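Toxin PAU_02230 (Photorhabdus asymbiotica subsp. asymbiotica ATCC 43949, PDB 6HV6) is a bacterial toxin, modelled here as a single chain in which helices pack against a six-stranded antiparallel sheet, next to a more helical part. Local coordinates at residues Ser280-Asp285 with Met291-Ile296; Pro287-Leu292 with Gln332-Pro337; Ala325-Lys330 with Val341-Leu346. The protein carries 1 engineered substitution. All coordinates share one frame; numbering follows the deposited sequence.

All three contacts belong to one unit of helices packed on the six-stranded antiparallel sheet. Contact 1 joins the neighbouring strands 280-286 and 289-296; contact 2 lies about 14 Å from it, centre to centre, and shares Met291 and Leu292 with it. Contact 3, about 8 Å from contact 1 and 9 Å from contact 2, reaches the edge strand 342-346, which pairs with strand 280-286. Along the chain the hairpin comes first; helix 320-334 then serves contacts 2 and 3, whose segments alternate, so that the helix, the loop after it and the last strand are bound to the hairpin. The helix thus packs on the sheet face that carries Val284, Met291 and Ile293.

Contact 1 of 3, residues Ser280-Asp285 with Met291-Ile296; sequences SSVRVD and MLISKI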
# COMPACT_ATOMS: atom_id res chain seq x y z
N SER A 280 -4.60 1.99 -24.10
CA SER A 280 -5.50 1.05 -23.45
C SER A 280 -4.87 0.54 -22.17
O SER A 280 -3.66 0.65 -21.95
CB SER A 280 -5.86 -0.11 -24.39
OG SER A 280 -4.70 -0.74 -24.88
N SER A 281 -5.72 0.00 -21.31
CA SER A 281 -5.30 -0.42 -19.98
C SER A 281 -5.95 -1.76 -19.68
O SER A 281 -7.06 -2.06 -20.12
CB SER A 281 -5.69 0.61 -18.91
OG SER A 281 -5.06 1.85 -19.16
N VAL A 282 -5.22 -2.56 -18.91
CA VAL A 282 -5.64 -3.90 -18.54
C VAL A 282 -5.54 -4.00 -17.02
O VAL A 282 -4.47 -3.73 -16.45
CB VAL A 282 -4.77 -4.97 -19.22
CG1 VAL A 282 -5.10 -6.34 -18.68
CG2 VAL A 282 -4.96 -4.94 -20.75
N ARG A 283 -6.64 -4.35 -16.38
CA ARG A 283 -6.62 -4.60 -14.95
C ARG A 283 -6.02 -5.98 -14.69
O ARG A 283 -6.36 -6.95 -15.38
CB ARG A 283 -8.03 -4.50 -14.37
CG ARG A 283 -8.09 -4.64 -12.84
CD ARG A 283 -9.52 -4.68 -12.32
NE ARG A 283 -10.09 -6.01 -12.51
CZ ARG A 283 -11.12 -6.29 -13.31
NH1 ARG A 283 -11.73 -5.33 -13.99
NH2 ARG A 283 -11.54 -7.54 -13.41
N VAL A 284 -5.13 -6.06 -13.71
CA VAL A 284 -4.49 -7.32 -13.32
C VAL A 284 -5.08 -7.76 -11.99
O VAL A 284 -4.90 -7.08 -10.97
CB VAL A 284 -2.96 -7.19 -13.21
CG1 VAL A 284 -2.33 -8.57 -12.89
CG2 VAL A 284 -2.38 -6.66 -14.51
N ASP A 285 -5.79 -8.89 -11.98
CA ASP A 285 -6.32 -9.45 -10.75
C ASP A 285 -5.36 -10.52 -10.24
O ASP A 285 -4.92 -11.38 -11.01
CB ASP A 285 -7.70 -10.06 -10.97
CG ASP A 285 -8.74 -9.03 -11.38
OD1 ASP A 285 -8.54 -7.82 -11.09
OD2 ASP A 285 -9.76 -9.44 -11.98
N MET A 291 -3.65 -4.80 -9.86
CA MET A 291 -2.60 -3.99 -10.44
C MET A 291 -3.09 -3.56 -11.83
O MET A 291 -4.22 -3.83 -12.22
CB MET A 291 -1.28 -4.76 -10.47
CG MET A 291 -0.71 -5.10 -9.07
SD MET A 291 0.45 -6.47 -9.18
CE MET A 291 -0.70 -7.83 -9.39
N LEU A 292 -2.21 -2.93 -12.59
CA LEU A 292 -2.63 -2.34 -13.84
C LEU A 292 -1.46 -2.32 -14.80
O LEU A 292 -0.33 -2.01 -14.39
CB LEU A 292 -3.15 -0.91 -13.61
CG LEU A 292 -3.49 -0.10 -14.86
CD1 LEU A 292 -4.86 -0.50 -15.34
CD2 LEU A 292 -3.40 1.39 -14.52
N ILE A 293 -1.71 -2.63 -16.07
CA ILE A 293 -0.71 -2.42 -17.11
C ILE A 293 -1.36 -1.66 -18.25
O ILE A 293 -2.54 -1.86 -18.55
CB ILE A 293 -0.07 -3.74 -17.59
CG1 ILE A 293 -1.11 -4.71 -18.13
CG2 ILE A 293 0.69 -4.41 -16.45
CD1 ILE A 293 -0.56 -6.12 -18.30
N SER A 294 -0.59 -0.77 -18.87
CA SER A 294 -1.17 0.14 -19.84
C SER A 294 -0.18 0.38 -20.96
O SER A 294 1.03 0.19 -20.81
CB SER A 294 -1.55 1.47 -19.18
OG SER A 294 -2.55 1.28 -18.19
N LYS A 295 -0.73 0.79 -22.10
CA LYS A 295 0.02 1.31 -23.23
C LYS A 295 -0.52 2.71 -23.49
O LYS A 295 -1.73 2.89 -23.64
CB LYS A 295 -0.17 0.40 -24.45
CG LYS A 295 0.50 0.85 -25.74
CD LYS A 295 0.25 -0.17 -26.87
CE LYS A 295 0.96 0.21 -28.15
NZ LYS A 295 0.74 -0.81 -29.23
N ILE A 296 0.37 3.70 -23.51
CA ILE A 296 -0.01 5.11 -23.65
C ILE A 296 0.83 5.77 -24.73
O ILE A 296 2.03 5.50 -24.84
CB ILE A 296 0.15 5.86 -22.31
CG1 ILE A 296 -0.56 5.10 -21.18
CG2 ILE A 296 -0.39 7.27 -22.42
CD1 ILE A 296 -2.07 4.98 -21.37
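Ser280 and Lys295 begin the ladder of a beta hairpin, strands 280-286 and 289-296, in the interior of a six-stranded antiparallel sheet. They form a hydrogen-bonded pair, with Lys295 N to Ser280 O at 2.9 Å; the lysine runs out fully extended to a salt bridge with Glu271. At the next, non-hydrogen-bonded pair the strands come closer, and Ser281 OG meets Ser294 OG at 2.8 Å. Both hydroxyls lie beside their own backbone N (chi1 -61° and -63°), which brings them together across the strands, and Gln211 NE2 also bonds to Ser281 OG. Val282 is hydrogen-bonded both ways with Ile293, and its CB packs on Ile293 CG1 at 3.8 Å on the opposite face from Ser281 and Ser294; Leu292 CD1 sits 3.4 Å from Val282 O. Arg283, opposite Leu292, sends its guanidinium along its own strand to the Asp285 carboxylate in a side-on salt bridge, NE to OD1 and NH2 to OD2, while NH1 reaches Asn253. Val284 closes the ladder with Met291: Met291 bends at chi3 (-75°), which turns its methyl CE back to lie 3.9 Å from Val284 CG1.

Contact 2 of 3, residues Pro287-Leu292 with Gln332-Pro337; sequences PKHTML and QQYDFP
Pro287, at the turn of the hairpin, lays its ring over one face of Phe336. This is a CH-pi contact: Pro287 CD stands 3.8 Å from the centroid of the Phe336 ring, 17° off the ring normal, and nearest to the rim atom CD1. The opposite face of Phe336 is taken by the CB of Tyr334, close above the ring centre, so the phenyl is sandwiched between the turn and the end of the preceding helix. Phe336 keeps CG beside its backbone N, and this brings the ring back under Tyr334. A Schellman motif with positive phi at Asp335 makes the reversal possible. The Tyr334 and His289 side chains run across each other, and their ring planes are oblique, at 60°, with centroids 5.6 Å apart. His289 extends with CG anti to N (chi1 -165°), which carries its imidazole out to the phenol. Both polar ends find Asp309: His289 NE2 bonds to OD1 and Tyr334 OH to OD2, with Asn311 ND2 a second partner of the phenol. Met291 SD adds a Met-aromatic contact, 4.2 Å from Tyr334 CE2. The C-terminal end of helix 320-334 thus meets the start of strand 289-296, beside helix 199-211 and strand 304-309.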
# COMPACT_ATOMS: atom_id res chain seq x y z
N PRO A 287 -3.96 -12.66 -6.19
CA PRO A 287 -4.47 -12.97 -4.84
C PRO A 287 -4.54 -11.75 -3.94
O PRO A 287 -3.51 -11.19 -3.56
CB PRO A 287 -3.47 -14.01 -4.33
CG PRO A 287 -3.04 -14.74 -5.56
CD PRO A 287 -2.97 -13.66 -6.63
N LYS A 288 -5.76 -11.32 -3.61
CA LYS A 288 -6.01 -10.18 -2.71
C LYS A 288 -5.27 -8.92 -3.16
O LYS A 288 -4.84 -8.11 -2.34
CB LYS A 288 -5.64 -10.53 -1.27
CG LYS A 288 -6.49 -11.65 -0.69
CD LYS A 288 -5.97 -12.11 0.66
CE LYS A 288 -6.89 -13.16 1.26
NZ LYS A 288 -8.27 -12.62 1.50
N HIS A 289 -5.16 -8.73 -4.47
CA HIS A 289 -4.42 -7.59 -4.98
C HIS A 289 -4.93 -7.25 -6.38
O HIS A 289 -5.44 -8.11 -7.09
CB HIS A 289 -2.91 -7.86 -5.02
CG HIS A 289 -2.07 -6.62 -5.19
ND1 HIS A 289 -2.41 -5.41 -4.62
CD2 HIS A 289 -0.90 -6.42 -5.83
CE1 HIS A 289 -1.49 -4.51 -4.94
NE2 HIS A 289 -0.56 -5.10 -5.66
N THR A 290 -4.79 -5.98 -6.75
CA THR A 290 -5.12 -5.53 -8.09
C THR A 290 -3.99 -4.66 -8.58
O THR A 290 -3.43 -3.87 -7.82
CB THR A 290 -6.44 -4.75 -8.12
OG1 THR A 290 -7.49 -5.53 -7.54
CG2 THR A 290 -6.81 -4.35 -9.57
N MET A 291 -3.65 -4.80 -9.86
CA MET A 291 -2.60 -3.99 -10.44
C MET A 291 -3.09 -3.56 -11.83
O MET A 291 -4.22 -3.83 -12.22
CB MET A 291 -1.28 -4.76 -10.47
CG MET A 291 -0.71 -5.10 -9.07
SD MET A 291 0.45 -6.47 -9.18
CE MET A 291 -0.70 -7.83 -9.39
N LEU A 292 -2.21 -2.93 -12.59
CA LEU A 292 -2.63 -2.34 -13.84
C LEU A 292 -1.46 -2.32 -14.80
O LEU A 292 -0.33 -2.01 -14.39
CB LEU A 292 -3.15 -0.91 -13.61
CG LEU A 292 -3.49 -0.10 -14.86
CD1 LEU A 292 -4.86 -0.50 -15.34
CD2 LEU A 292 -3.40 1.39 -14.52
N GLN A 332 6.73 -13.26 -9.60
CA GLN A 332 7.48 -14.29 -8.90
C GLN A 332 7.94 -13.81 -7.53
O GLN A 332 7.95 -14.59 -6.58
CB GLN A 332 8.66 -14.73 -9.77
CG GLN A 332 8.16 -15.17 -11.14
CD GLN A 332 9.24 -15.81 -11.99
OE1 GLN A 332 10.40 -15.42 -11.93
NE2 GLN A 332 8.85 -16.81 -12.78
N GLN A 333 8.27 -12.52 -7.41
CA GLN A 333 8.63 -11.96 -6.11
C GLN A 333 7.45 -12.03 -5.14
O GLN A 333 7.63 -12.29 -3.95
CB GLN A 333 9.10 -10.52 -6.29
CG GLN A 333 9.69 -9.88 -5.04
CD GLN A 333 10.07 -8.41 -5.24
OE1 GLN A 333 9.31 -7.62 -5.81
NE2 GLN A 333 11.26 -8.04 -4.78
N TYR A 334 6.23 -11.76 -5.62
CA TYR A 334 5.05 -11.99 -4.80
C TYR A 334 4.78 -13.47 -4.56
O TYR A 334 3.96 -13.80 -3.70
CB TYR A 334 3.80 -11.42 -5.47
CG TYR A 334 3.55 -9.95 -5.28
CD1 TYR A 334 3.36 -9.40 -4.02
CD2 TYR A 334 3.45 -9.11 -6.39
CE1 TYR A 334 3.08 -8.04 -3.86
CE2 TYR A 334 3.17 -7.75 -6.24
CZ TYR A 334 3.00 -7.22 -4.97
OH TYR A 334 2.73 -5.87 -4.82
N ASP A 335 5.40 -14.35 -5.34
CA ASP A 335 5.11 -15.80 -5.30
C ASP A 335 3.65 -16.09 -5.63
O ASP A 335 3.04 -17.00 -5.06
CB ASP A 335 5.48 -16.41 -3.94
CG ASP A 335 5.78 -17.89 -4.04
OD1 ASP A 335 6.55 -18.29 -4.94
OD2 ASP A 335 5.24 -18.67 -3.21
N PHE A 336 3.07 -15.31 -6.54
CA PHE A 336 1.73 -15.63 -7.04
C PHE A 336 1.82 -16.74 -8.07
O PHE A 336 2.57 -16.61 -9.05
CB PHE A 336 1.10 -14.41 -7.70
CG PHE A 336 0.77 -13.29 -6.75
CD1 PHE A 336 0.46 -13.55 -5.43
CD2 PHE A 336 0.75 -11.98 -7.20
CE1 PHE A 336 0.14 -12.51 -4.56
CE2 PHE A 336 0.43 -10.94 -6.33
CZ PHE A 336 0.12 -11.21 -5.02
N PRO A 337 1.07 -17.83 -7.93
CA PRO A 337 1.02 -18.83 -9.00
C PRO A 337 0.43 -18.24 -10.28
O PRO A 337 -0.40 -17.32 -10.24
CB PRO A 337 0.13 -19.95 -8.43
CG PRO A 337 -0.61 -19.32 -7.31
CD PRO A 337 0.27 -18.23 -6.76

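Contact 3 of 3, residues Ala325-Lys330 with Val341-Leu346; sequences AFFQKK and VSFHPL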
# COMPACT_ATOMS: atom_id res chain seq x y z
N ALA A 325 8.80 -8.32 -18.88
CA ALA A 325 9.82 -9.03 -18.11
C ALA A 325 9.83 -8.55 -16.66
O ALA A 325 9.91 -9.35 -15.73
CB ALA A 325 11.19 -8.85 -18.75
N PHE A 326 9.71 -7.24 -16.47
CA PHE A 326 9.68 -6.69 -15.12
C PHE A 326 8.44 -7.18 -14.37
O PHE A 326 8.53 -7.61 -13.22
CB PHE A 326 9.70 -5.16 -15.19
CG PHE A 326 9.63 -4.50 -13.86
CD1 PHE A 326 10.67 -4.63 -12.95
CD2 PHE A 326 8.53 -3.74 -13.51
CE1 PHE A 326 10.61 -4.03 -11.72
CE2 PHE A 326 8.46 -3.13 -12.27
CZ PHE A 326 9.50 -3.26 -11.38
N PHE A 327 7.28 -7.11 -15.01
CA PHE A 327 6.04 -7.59 -14.39
C PHE A 327 6.16 -9.06 -13.98
O PHE A 327 5.75 -9.44 -12.88
CB PHE A 327 4.87 -7.37 -15.35
CG PHE A 327 3.58 -8.03 -14.91
CD1 PHE A 327 2.68 -7.35 -14.09
CD2 PHE A 327 3.26 -9.32 -15.33
CE1 PHE A 327 1.50 -7.96 -13.67
CE2 PHE A 327 2.08 -9.93 -14.92
CZ PHE A 327 1.20 -9.24 -14.10
N GLN A 328 6.73 -9.89 -14.85
CA GLN A 328 6.86 -11.30 -14.49
C GLN A 328 7.80 -11.49 -13.30
O GLN A 328 7.53 -12.31 -12.41
CB GLN A 328 7.35 -12.13 -15.69
CG GLN A 328 7.55 -13.60 -15.32
CD GLN A 328 7.95 -14.46 -16.51
OE1 GLN A 328 8.71 -14.03 -17.37
NE2 GLN A 328 7.42 -15.68 -16.55
N LYS A 329 8.91 -10.75 -13.27
CA LYS A 329 9.81 -10.83 -12.13
C LYS A 329 9.09 -10.42 -10.84
O LYS A 329 9.29 -11.04 -9.78
CB LYS A 329 11.03 -9.94 -12.38
CG LYS A 329 12.05 -9.92 -11.26
CD LYS A 329 13.31 -9.19 -11.69
CE LYS A 329 13.10 -7.68 -11.80
NZ LYS A 329 14.32 -7.00 -12.36
N LYS A 330 8.22 -9.41 -10.91
CA LYS A 330 7.51 -8.98 -9.72
C LYS A 330 6.44 -9.99 -9.29
O LYS A 330 6.18 -10.14 -8.10
CB LYS A 330 6.89 -7.60 -9.95
CG LYS A 330 7.93 -6.48 -10.12
CD LYS A 330 8.79 -6.29 -8.86
CE LYS A 330 10.25 -6.61 -9.09
NZ LYS A 330 11.10 -6.19 -7.92
N VAL A 341 -3.11 -15.15 -11.52
CA VAL A 341 -2.94 -13.81 -12.07
C VAL A 341 -3.68 -13.75 -13.40
O VAL A 341 -3.43 -14.57 -14.29
CB VAL A 341 -1.45 -13.46 -12.25
CG1 VAL A 341 -1.30 -12.06 -12.87
CG2 VAL A 341 -0.71 -13.55 -10.91
N SER A 342 -4.60 -12.79 -13.54
CA SER A 342 -5.45 -12.75 -14.73
C SER A 342 -5.56 -11.31 -15.22
O SER A 342 -5.31 -10.36 -14.48
CB SER A 342 -6.85 -13.33 -14.48
OG SER A 342 -7.53 -12.65 -13.43
N PHE A 343 -5.95 -11.18 -16.48
CA PHE A 343 -5.86 -9.92 -17.20
C PHE A 343 -7.23 -9.54 -17.73
O PHE A 343 -7.90 -10.37 -18.35
CB PHE A 343 -4.84 -10.03 -18.34
CG PHE A 343 -3.45 -10.33 -17.85
CD1 PHE A 343 -2.63 -9.32 -17.41
CD2 PHE A 343 -3.01 -11.64 -17.77
CE1 PHE A 343 -1.36 -9.59 -16.94
CE2 PHE A 343 -1.74 -11.92 -17.30
CZ PHE A 343 -0.92 -10.90 -16.88
N HIS A 344 -7.63 -8.30 -17.50
CA HIS A 344 -9.00 -7.88 -17.78
C HIS A 344 -8.98 -6.51 -18.44
O HIS A 344 -8.57 -5.53 -17.82
CB HIS A 344 -9.81 -7.88 -16.49
CG HIS A 344 -9.81 -9.20 -15.79
ND1 HIS A 344 -10.82 -10.13 -15.94
CD2 HIS A 344 -8.91 -9.77 -14.96
CE1 HIS A 344 -10.55 -11.20 -15.21
NE2 HIS A 344 -9.39 -11.00 -14.61
N PRO A 345 -9.38 -6.42 -19.71
CA PRO A 345 -9.38 -5.13 -20.39
C PRO A 345 -10.28 -4.13 -19.68
O PRO A 345 -11.38 -4.48 -19.25
CB PRO A 345 -9.90 -5.45 -21.80
CG PRO A 345 -9.77 -6.95 -21.93
CD PRO A 345 -9.94 -7.50 -20.55
N LEU A 346 -9.78 -2.91 -19.54
CA LEU A 346 -10.55 -1.79 -19.00
C LEU A 346 -11.07 -0.93 -20.14
O LEU A 346 -10.39 -0.73 -21.14
CB LEU A 346 -9.69 -0.95 -18.06
CG LEU A 346 -9.35 -1.62 -16.73
CD1 LEU A 346 -8.41 -0.76 -15.95
CD2 LEU A 346 -10.60 -1.89 -15.93
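Phe327 and Phe343 approach from opposite directions, the first pointing out of a helix and the second rising from a strand, and meet through CE2 and CZ of Phe327 and CE1 and CZ of Phe343. Phe327 CE2 lies 3.7 Å from Phe343 CZ and sits at the edge of the Phe343 ring, in its plane. The pair is oblique, planes at 53° and centroids 5.7 Å apart. Phe327 has its CG anti to the backbone N (chi1 170°), which throws the ring away from the helix and onto the sheet. Phe343 has CG beside its backbone N, and the ring swings towards the helix although its CB starts across that direction.

Here the helix 320-334 packs on one face of the antiparallel sheet, over the edge strand 342-346 and the loop residue before it. Val341 contributes methyl CG1, which touches the edge of the Phe327 ring at CZ, 4.0 Å away, while its side chain also lies against Val284. Phe343 rests on Ile293 as well, and Phe327 has a second aromatic neighbour, Phe307, in an edge-to-face pair. On the strand's other face Ser342 and His344 point away from the helix, and Ser342 OG and His344 NE2 share a hydrogen bond of 2.8 Å, the hydroxyl meeting the imidazole edge in plane.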